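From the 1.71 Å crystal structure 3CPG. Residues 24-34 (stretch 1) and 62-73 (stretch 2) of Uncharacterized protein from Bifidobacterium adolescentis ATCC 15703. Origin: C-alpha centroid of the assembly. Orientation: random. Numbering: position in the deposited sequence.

Stretch 1 (24-34) EITDGVHRVLD
Stretch 2 (62-73) GEIMAAIDAGVR

Residues 24-34 form an uninterrupted stretch of α-helix, with phi/psi near -64/-42 throughout and a regular ladder of i to i-4 bonds, such as Val-29 N to Ile-25 O at 2.9 Å. Residues 62-69 are also helical. The two axes run in broadly the same N-to-C direction, at 44° to each other (signed crossing angle -44°), and approach to 8.5 Å. Register is set by two pairs of CA atoms: Ile-25 CA lies 6.0 Å from Ala-67 CA, and Thr-26 CA lies 5.2 Å from Ala-70 CA. So close a backbone approach suits the small alanines on the second stretch, and the two stretches together bury 384 Å².

Ile-25 contributes the most covered surface, 82 Å². Its CA-to-CB bond points toward the second stretch, and the chain is extended in the common m,t rotamer (chi1 -64°, chi2 178°). Ile-25 CG2 packs 4.0 Å from Ala-66 CB and 3.9 Å from Ala-67 CB, while Ile-25 CD1 reaches 3.8 Å from Glu-63 CB and 3.6 Å from Glu-63 O. A branched, apolar side chain can thus cover one turn of the neighbouring helix. The methyls of Ala-66 and Ala-67 offer it a shallow apolar surface, and Glu-63 (m,t, chi3 -72°) contributes the aliphatic base of its chain, its carboxylate being hydrogen-bonded elsewhere in the structure.

Ala-70 follows with 75 Å². The CA-to-CB bond of Ala-70 points toward the first helix and puts Ala-70 CB 3.9 Å from Thr-26 CA and 3.7 Å from Val-29 CB, so a single methyl fills the short gap between the backbones. Ala-70 O lies 3.6 Å from Val-29 CG1 and near the plane of the His-30 ring, at the ring's edge, 3.3 Å from His-30 NE2. His-30 (chi1 -68°, chi2 169°) starts sideways, but its end comes nearer the second stretch.

Val-29, one turn after Ile-25, covers 59 Å² in the t rotamer (chi1 172°). Besides the meeting with Ala-70, Val-29 CG2 lies 4.1 Å from Ala-67 CB and 3.9 Å from Val-72 CG2, Val-72 also being t (170°). Beta-branched valine holds its methyls close to the backbone, giving a compact apolar contact.

No clear direct hydrogen bond joins the stretches, but a water bridges them, donating to Thr-26 OG1 at 2.8 Å and to Ala-66 O at 2.7 Å. Thr-26 (m, chi1 -63°) supplies a hydroxyl for this bridge, while Thr-26 CG2 stands 4.1 Å from Ala-70 CB.

The second stretch turns through a Schellman motif: Gly-71 adopts phi/psi 134/-11, with Val-72 N bonded to Ala-67 O at 3.1 Å and Gly-71 N to Ile-68 O at 3.0 Å. Glycine suits this position twice over. At these angles a CB on Gly-71 would jam against the preceding carbonyl O, and it would also lie only 3.2 Å from Leu-33 CD1 (m,t). Val-72 then extends at -69/134, and Arg-73 NH1 donates to Ile-68 O and Val-72 O, both at 2.8 Å, tying down the turn.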

# COMPACT_ATOMS: atom_id res chain seq x y z
N GLU A 24 -15.33 3.66 17.77
CA GLU A 24 -14.48 4.72 17.22
C GLU A 24 -13.90 4.30 15.87
O GLU A 24 -13.93 5.05 14.91
CB GLU A 24 -13.33 5.04 18.17
CG GLU A 24 -13.73 5.49 19.56
CD GLU A 24 -12.54 5.84 20.42
OE1 GLU A 24 -11.57 5.06 20.44
OE2 GLU A 24 -12.57 6.90 21.09
N ILE A 25 -13.36 3.08 15.83
CA ILE A 25 -12.75 2.56 14.61
C ILE A 25 -13.79 2.35 13.51
O ILE A 25 -13.53 2.63 12.34
CB ILE A 25 -12.01 1.24 14.91
CG1 ILE A 25 -10.87 1.52 15.88
CG2 ILE A 25 -11.48 0.60 13.62
CD1 ILE A 25 -10.07 0.30 16.29
N THR A 26 -14.97 1.88 13.89
CA THR A 26 -16.03 1.65 12.92
C THR A 26 -16.47 2.96 12.29
O THR A 26 -16.63 3.04 11.07
CB THR A 26 -17.24 0.96 13.58
OG1 THR A 26 -16.84 -0.33 14.07
CG2 THR A 26 -18.37 0.79 12.59
N ASP A 27 -16.64 3.99 13.11
CA ASP A 27 -17.04 5.30 12.60
C ASP A 27 -15.92 5.89 11.76
O ASP A 27 -16.17 6.57 10.76
CB ASP A 27 -17.38 6.25 13.75
CG ASP A 27 -18.64 5.85 14.50
OD1 ASP A 27 -19.50 5.18 13.90
OD2 ASP A 27 -18.77 6.21 15.69
N GLY A 28 -14.68 5.63 12.17
CA GLY A 28 -13.53 6.12 11.43
C GLY A 28 -13.51 5.56 10.02
O GLY A 28 -13.31 6.30 9.05
N VAL A 29 -13.71 4.25 9.91
CA VAL A 29 -13.72 3.59 8.61
C VAL A 29 -14.87 4.11 7.76
O VAL A 29 -14.70 4.39 6.58
CB VAL A 29 -13.88 2.06 8.74
CG1 VAL A 29 -14.09 1.44 7.36
CG2 VAL A 29 -12.66 1.46 9.40
N HIS A 30 -16.05 4.24 8.36
CA HIS A 30 -17.20 4.72 7.62
C HIS A 30 -17.00 6.15 7.13
O HIS A 30 -17.36 6.47 6.00
CB HIS A 30 -18.46 4.61 8.48
CG HIS A 30 -18.88 3.19 8.74
ND1 HIS A 30 -19.84 2.85 9.67
CD2 HIS A 30 -18.47 2.03 8.18
CE1 HIS A 30 -20.01 1.54 9.66
NE2 HIS A 30 -19.19 1.02 8.76
N ARG A 31 -16.42 7.01 7.96
CA ARG A 31 -16.18 8.40 7.56
C ARG A 31 -15.21 8.46 6.39
O ARG A 31 -15.39 9.23 5.45
CB ARG A 31 -15.61 9.23 8.72
CG ARG A 31 -16.64 9.74 9.72
CD ARG A 31 -16.07 10.90 10.53
NE ARG A 31 -14.94 10.50 11.36
CZ ARG A 31 -15.05 9.82 12.50
NH1 ARG A 31 -16.25 9.47 12.94
NH2 ARG A 31 -13.97 9.50 13.19
N VAL A 32 -14.17 7.64 6.46
CA VAL A 32 -13.16 7.59 5.41
C VAL A 32 -13.76 7.06 4.11
O VAL A 32 -13.48 7.58 3.04
CB VAL A 32 -11.96 6.72 5.82
CG1 VAL A 32 -11.04 6.48 4.62
CG2 VAL A 32 -11.18 7.41 6.94
N LEU A 33 -14.59 6.02 4.21
CA LEU A 33 -15.21 5.46 3.02
C LEU A 33 -16.10 6.51 2.37
O LEU A 33 -16.14 6.63 1.14
CB LEU A 33 -16.03 4.22 3.35
CG LEU A 33 -15.20 2.98 3.69
CD1 LEU A 33 -16.13 1.84 4.08
CD2 LEU A 33 -14.35 2.59 2.48
N ASP A 34 -16.80 7.28 3.20
CA ASP A 34 -17.67 8.34 2.68
C ASP A 34 -16.82 9.41 2.01
O ASP A 34 -17.18 9.93 0.95
CB ASP A 34 -18.51 8.97 3.80
CG ASP A 34 -19.59 8.04 4.33
OD1 ASP A 34 -19.97 7.08 3.63
OD2 ASP A 34 -20.07 8.28 5.46
N GLY A 62 -6.97 -6.72 17.56
CA GLY A 62 -8.36 -6.36 17.82
C GLY A 62 -8.76 -5.11 17.07
O GLY A 62 -9.84 -5.05 16.48
N GLU A 63 -7.88 -4.11 17.08
CA GLU A 63 -8.13 -2.85 16.39
C GLU A 63 -8.23 -3.05 14.88
O GLU A 63 -9.14 -2.54 14.22
CB GLU A 63 -7.00 -1.86 16.69
CG GLU A 63 -7.00 -1.34 18.11
CD GLU A 63 -5.82 -0.41 18.39
OE1 GLU A 63 -4.68 -0.90 18.47
OE2 GLU A 63 -6.05 0.81 18.51
N ILE A 64 -7.28 -3.78 14.33
CA ILE A 64 -7.26 -4.03 12.89
C ILE A 64 -8.50 -4.78 12.43
O ILE A 64 -9.09 -4.45 11.40
CB ILE A 64 -6.01 -4.82 12.48
CG1 ILE A 64 -4.76 -4.01 12.84
CG2 ILE A 64 -6.04 -5.13 10.98
CD1 ILE A 64 -3.46 -4.75 12.64
N MSE A 65 -8.91 -5.80 13.18
CA MSE A 65 -10.09 -6.56 12.81
C MSE A 65 -11.37 -5.72 12.92
O MSE A 65 -12.33 -5.96 12.18
CB MSE A 65 -10.19 -7.83 13.66
CG MSE A 65 -9.06 -8.85 13.37
SE MSE A 65 -8.89 -9.26 11.48
CE MSE A 65 -10.65 -9.89 11.17
N ALA A 66 -11.38 -4.75 13.82
CA ALA A 66 -12.55 -3.89 13.94
C ALA A 66 -12.65 -3.09 12.65
O ALA A 66 -13.74 -2.84 12.14
CB ALA A 66 -12.41 -2.95 15.15
N ALA A 67 -11.49 -2.70 12.11
CA ALA A 67 -11.46 -1.94 10.86
C ALA A 67 -11.92 -2.79 9.69
O ALA A 67 -12.68 -2.34 8.83
CB ALA A 67 -10.05 -1.41 10.61
N ILE A 68 -11.45 -4.03 9.63
CA ILE A 68 -11.84 -4.92 8.55
C ILE A 68 -13.33 -5.22 8.64
O ILE A 68 -14.03 -5.22 7.63
CB ILE A 68 -11.01 -6.23 8.58
CG1 ILE A 68 -9.61 -5.93 8.05
CG2 ILE A 68 -11.69 -7.33 7.76
CD1 ILE A 68 -8.58 -7.02 8.34
N ASP A 69 -13.82 -5.45 9.86
CA ASP A 69 -15.24 -5.73 10.03
C ASP A 69 -16.09 -4.54 9.61
O ASP A 69 -17.26 -4.71 9.23
CB ASP A 69 -15.55 -6.11 11.48
CG ASP A 69 -15.12 -7.53 11.82
OD1 ASP A 69 -15.14 -8.38 10.91
OD2 ASP A 69 -14.77 -7.78 12.99
N ALA A 70 -15.52 -3.34 9.68
CA ALA A 70 -16.24 -2.13 9.32
C ALA A 70 -16.22 -1.83 7.83
O ALA A 70 -16.87 -0.89 7.37
CB ALA A 70 -15.68 -0.94 10.09
N GLY A 71 -15.46 -2.61 7.06
CA GLY A 71 -15.42 -2.39 5.63
C GLY A 71 -14.05 -2.38 4.96
O GLY A 71 -13.97 -2.39 3.73
N VAL A 72 -12.99 -2.35 5.75
CA VAL A 72 -11.64 -2.35 5.19
C VAL A 72 -11.32 -3.69 4.54
O VAL A 72 -11.57 -4.74 5.13
CB VAL A 72 -10.58 -2.05 6.27
CG1 VAL A 72 -9.19 -2.29 5.72
CG2 VAL A 72 -10.72 -0.60 6.73
N ARG A 73 -10.77 -3.66 3.33
CA ARG A 73 -10.44 -4.88 2.61
C ARG A 73 -8.99 -4.93 2.15
O ARG A 73 -8.65 -5.66 1.23
CB ARG A 73 -11.38 -5.05 1.42
CG ARG A 73 -12.84 -5.24 1.82
CD ARG A 73 -13.05 -6.62 2.46
NE ARG A 73 -14.44 -6.83 2.88
CZ ARG A 73 -14.93 -6.44 4.05
NH1 ARG A 73 -14.15 -5.82 4.93
NH2 ARG A 73 -16.20 -6.67 4.35
O HOH W 1 -16.14 -2.92 13.28